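Local coordinates for protein Pbp related beta-lactamase (Pyrococcus abyssi, PDB 2QMI) that forms a self-compartmentalizing octamer and probably cleaves peptides as a serine hydrolase of the penicillin-binding protein and beta-lactamase family, at residues T53-T65 with H302-G314. Sequence-based numbering, arbitrary orientation.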
# COMPACT_ATOMS: atom_id res chain seq x y z
N THR A 53 41.37 6.92 18.83
CA THR A 53 40.57 6.37 17.73
C THR A 53 40.87 6.99 16.36
O THR A 53 41.04 8.21 16.22
CB THR A 53 39.04 6.45 18.03
OG1 THR A 53 38.29 6.00 16.88
CG2 THR A 53 38.63 7.85 18.35
N ILE A 54 40.94 6.13 15.35
CA ILE A 54 41.25 6.55 14.00
C ILE A 54 40.01 6.72 13.11
O ILE A 54 39.13 5.86 13.08
CB ILE A 54 42.23 5.54 13.36
CG1 ILE A 54 43.64 5.81 13.91
CG2 ILE A 54 42.19 5.61 11.85
CD1 ILE A 54 44.67 4.80 13.50
N TYR A 55 39.96 7.85 12.40
CA TYR A 55 38.87 8.18 11.49
C TYR A 55 39.46 8.58 10.15
O TYR A 55 40.67 8.81 10.04
CB TYR A 55 38.07 9.39 11.97
CG TYR A 55 37.52 9.36 13.38
CD1 TYR A 55 36.15 9.28 13.61
CD2 TYR A 55 38.37 9.50 14.48
CE1 TYR A 55 35.63 9.36 14.90
CE2 TYR A 55 37.87 9.58 15.77
CZ TYR A 55 36.50 9.51 15.98
OH TYR A 55 36.00 9.58 17.26
N GLY A 56 38.61 8.68 9.13
CA GLY A 56 39.09 9.13 7.84
C GLY A 56 39.10 10.64 7.97
O GLY A 56 38.26 11.19 8.68
N ILE A 57 40.02 11.33 7.31
CA ILE A 57 40.06 12.78 7.45
C ILE A 57 39.65 13.54 6.19
O ILE A 57 39.52 14.76 6.22
CB ILE A 57 41.46 13.27 7.91
CG1 ILE A 57 42.48 13.11 6.78
CG2 ILE A 57 41.90 12.47 9.12
CD1 ILE A 57 43.83 13.74 7.09
N GLY A 58 39.45 12.82 5.10
CA GLY A 58 39.05 13.45 3.86
C GLY A 58 40.00 14.52 3.33
O GLY A 58 41.21 14.38 3.40
N SER A 59 39.42 15.60 2.81
CA SER A 59 40.19 16.70 2.24
C SER A 59 41.26 17.32 3.13
O SER A 59 42.01 18.18 2.66
CB SER A 59 39.25 17.81 1.77
OG SER A 59 38.54 17.40 0.61
N ILE A 60 41.35 16.92 4.39
CA ILE A 60 42.39 17.48 5.24
C ILE A 60 43.70 16.91 4.70
O ILE A 60 44.79 17.42 4.98
CB ILE A 60 42.20 17.11 6.72
CG1 ILE A 60 40.87 17.68 7.22
CG2 ILE A 60 43.35 17.66 7.57
CD1 ILE A 60 40.55 17.35 8.67
N THR A 61 43.57 15.85 3.90
CA THR A 61 44.71 15.20 3.27
C THR A 61 45.34 16.20 2.29
O THR A 61 46.55 16.18 2.08
CB THR A 61 44.28 13.93 2.47
OG1 THR A 61 43.65 12.98 3.34
CG2 THR A 61 45.50 13.27 1.82
N LYS A 62 44.52 17.07 1.71
CA LYS A 62 45.02 18.05 0.75
C LYS A 62 46.20 18.88 1.28
O LYS A 62 47.13 19.17 0.53
CB LYS A 62 43.90 18.98 0.27
CG LYS A 62 42.93 18.32 -0.73
CD LYS A 62 41.94 19.34 -1.30
CE LYS A 62 40.97 18.71 -2.29
NZ LYS A 62 40.09 17.68 -1.67
N SER A 63 46.16 19.26 2.56
CA SER A 63 47.27 20.04 3.11
C SER A 63 48.58 19.24 3.02
O SER A 63 49.64 19.79 2.73
CB SER A 63 46.98 20.47 4.56
OG SER A 63 46.79 19.38 5.44
N PHE A 64 48.49 17.93 3.25
CA PHE A 64 49.66 17.06 3.17
C PHE A 64 50.21 17.07 1.74
O PHE A 64 51.40 17.23 1.53
CB PHE A 64 49.28 15.64 3.57
CG PHE A 64 49.01 15.48 5.03
CD1 PHE A 64 49.96 14.91 5.87
CD2 PHE A 64 47.80 15.90 5.57
CE1 PHE A 64 49.71 14.75 7.23
CE2 PHE A 64 47.54 15.74 6.93
CZ PHE A 64 48.50 15.17 7.76
N THR A 65 49.33 16.89 0.77
CA THR A 65 49.72 16.89 -0.63
C THR A 65 50.42 18.20 -0.98
O THR A 65 51.43 18.20 -1.70
CB THR A 65 48.50 16.72 -1.55
OG1 THR A 65 47.93 15.42 -1.36
CG2 THR A 65 48.90 16.88 -3.02
N HIS A 302 41.07 23.57 7.29
CA HIS A 302 40.46 22.88 6.17
C HIS A 302 39.61 21.75 6.72
O HIS A 302 39.99 21.08 7.68
CB HIS A 302 41.54 22.31 5.24
CG HIS A 302 41.07 22.09 3.83
ND1 HIS A 302 40.11 21.16 3.50
CD2 HIS A 302 41.39 22.72 2.68
CE1 HIS A 302 39.86 21.23 2.21
NE2 HIS A 302 40.62 22.18 1.69
N SER A 303 38.43 21.58 6.13
CA SER A 303 37.51 20.54 6.53
C SER A 303 37.70 19.36 5.60
O SER A 303 38.39 19.47 4.58
CB SER A 303 36.07 21.03 6.42
OG SER A 303 35.81 21.51 5.11
N GLY A 304 37.09 18.24 5.96
CA GLY A 304 37.18 17.05 5.14
C GLY A 304 35.97 16.16 5.28
O GLY A 304 35.38 16.06 6.35
N SER A 305 35.58 15.51 4.19
CA SER A 305 34.43 14.62 4.24
C SER A 305 34.49 13.51 3.21
O SER A 305 34.80 13.75 2.04
CB SER A 305 33.14 15.41 4.03
OG SER A 305 32.05 14.51 3.93
N VAL A 306 34.22 12.28 3.64
CA VAL A 306 34.19 11.15 2.73
C VAL A 306 32.84 10.46 2.88
O VAL A 306 32.67 9.28 2.55
CB VAL A 306 35.34 10.16 3.02
CG1 VAL A 306 36.59 10.61 2.30
CG2 VAL A 306 35.61 10.08 4.51
N GLY A 307 31.86 11.22 3.37
CA GLY A 307 30.53 10.69 3.55
C GLY A 307 30.27 10.11 4.93
O GLY A 307 29.52 10.68 5.71
N MET A 308 30.90 8.98 5.24
CA MET A 308 30.71 8.35 6.54
C MET A 308 31.69 8.83 7.61
O MET A 308 31.57 8.44 8.77
CB MET A 308 30.79 6.82 6.42
CG MET A 308 32.19 6.25 6.26
SD MET A 308 32.88 6.47 4.63
CE MET A 308 33.62 7.92 4.79
N TYR A 309 32.66 9.66 7.23
CA TYR A 309 33.63 10.23 8.18
C TYR A 309 33.81 11.68 7.77
O TYR A 309 33.79 11.99 6.58
CB TYR A 309 35.02 9.56 8.07
CG TYR A 309 35.13 8.10 8.43
CD1 TYR A 309 35.03 7.66 9.76
CD2 TYR A 309 35.38 7.15 7.45
CE1 TYR A 309 35.18 6.30 10.08
CE2 TYR A 309 35.54 5.80 7.76
CZ TYR A 309 35.43 5.38 9.06
OH TYR A 309 35.57 4.03 9.33
N THR A 310 33.98 12.57 8.74
CA THR A 310 34.21 13.99 8.46
C THR A 310 35.21 14.53 9.47
O THR A 310 35.42 13.92 10.52
CB THR A 310 32.92 14.86 8.53
OG1 THR A 310 32.41 14.86 9.86
CG2 THR A 310 31.86 14.32 7.58
N GLY A 311 35.84 15.65 9.16
CA GLY A 311 36.81 16.21 10.08
C GLY A 311 37.18 17.65 9.79
O GLY A 311 36.73 18.23 8.80
N TYR A 312 37.99 18.23 10.67
CA TYR A 312 38.44 19.60 10.51
C TYR A 312 39.67 19.86 11.39
O TYR A 312 39.78 19.33 12.49
CB TYR A 312 37.34 20.58 10.92
CG TYR A 312 37.70 22.03 10.67
CD1 TYR A 312 37.57 22.59 9.39
CD2 TYR A 312 38.18 22.84 11.70
CE1 TYR A 312 37.91 23.91 9.15
CE2 TYR A 312 38.52 24.17 11.47
CZ TYR A 312 38.38 24.70 10.19
OH TYR A 312 38.70 26.02 9.95
N ILE A 313 40.59 20.66 10.88
CA ILE A 313 41.78 21.04 11.63
C ILE A 313 41.91 22.53 11.38
O ILE A 313 41.56 23.02 10.30
CB ILE A 313 43.09 20.32 11.15
CG1 ILE A 313 43.46 20.77 9.73
CG2 ILE A 313 42.93 18.81 11.24
CD1 ILE A 313 44.84 20.32 9.30
N GLY A 314 42.38 23.26 12.38
CA GLY A 314 42.55 24.69 12.25
C GLY A 314 43.50 25.20 13.31
O GLY A 314 43.66 24.59 14.36
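I60 meets strands 302-305 and 310-314 with all three of its outer carbons, and so illustrates how the turn leading into helix 61-74 can be seated on a beta hairpin without one hydrogen bond between them. Its CG1, beside the backbone N and anti to the carbonyl carbon (chi1 -62°), lies 3.5 Å from H302 O, and the extended chain carries CD1 on to 3.4 Å from Y312 N. The remaining branch, CG2, touches CD1 of I313 at 3.5 Å, the two isoleucines crossing at a slant. Beside them, S59 brings its CB to 3.5 Å from H302 CE1, while S59 O stands over one face of the imidazole, offset toward the rim. That ring is held from within its own strand: H302 ND1 donates to a lone pair of S303 O (2.6 Å), the oxygen lying close to the ring plane. The backbones approach closely at G304, whose CA makes a CA-H...O contact of 3.4 Å with I57 O. At the far end G56 N lies 3.6 Å above the plane of the Y309 ring, offset toward the rim, and Y309 OH is hydrogen-bonded to A211 O.

S59 and K62 fit the SxxK motif of this family, in which the serine is the nucleophile; Y160 OH hydrogen-bonds to both S59 OG and K62 NZ, and K62 NZ also to N162 OD1 and D234 O, consistent with an active site here. The contact thus sets helix 61-74 and the turn before it against neighbouring strands 297-305 and 310-316 of the antiparallel sheet, with strand 321-327 next to 310-316 and helix 334-345 packed on Y312.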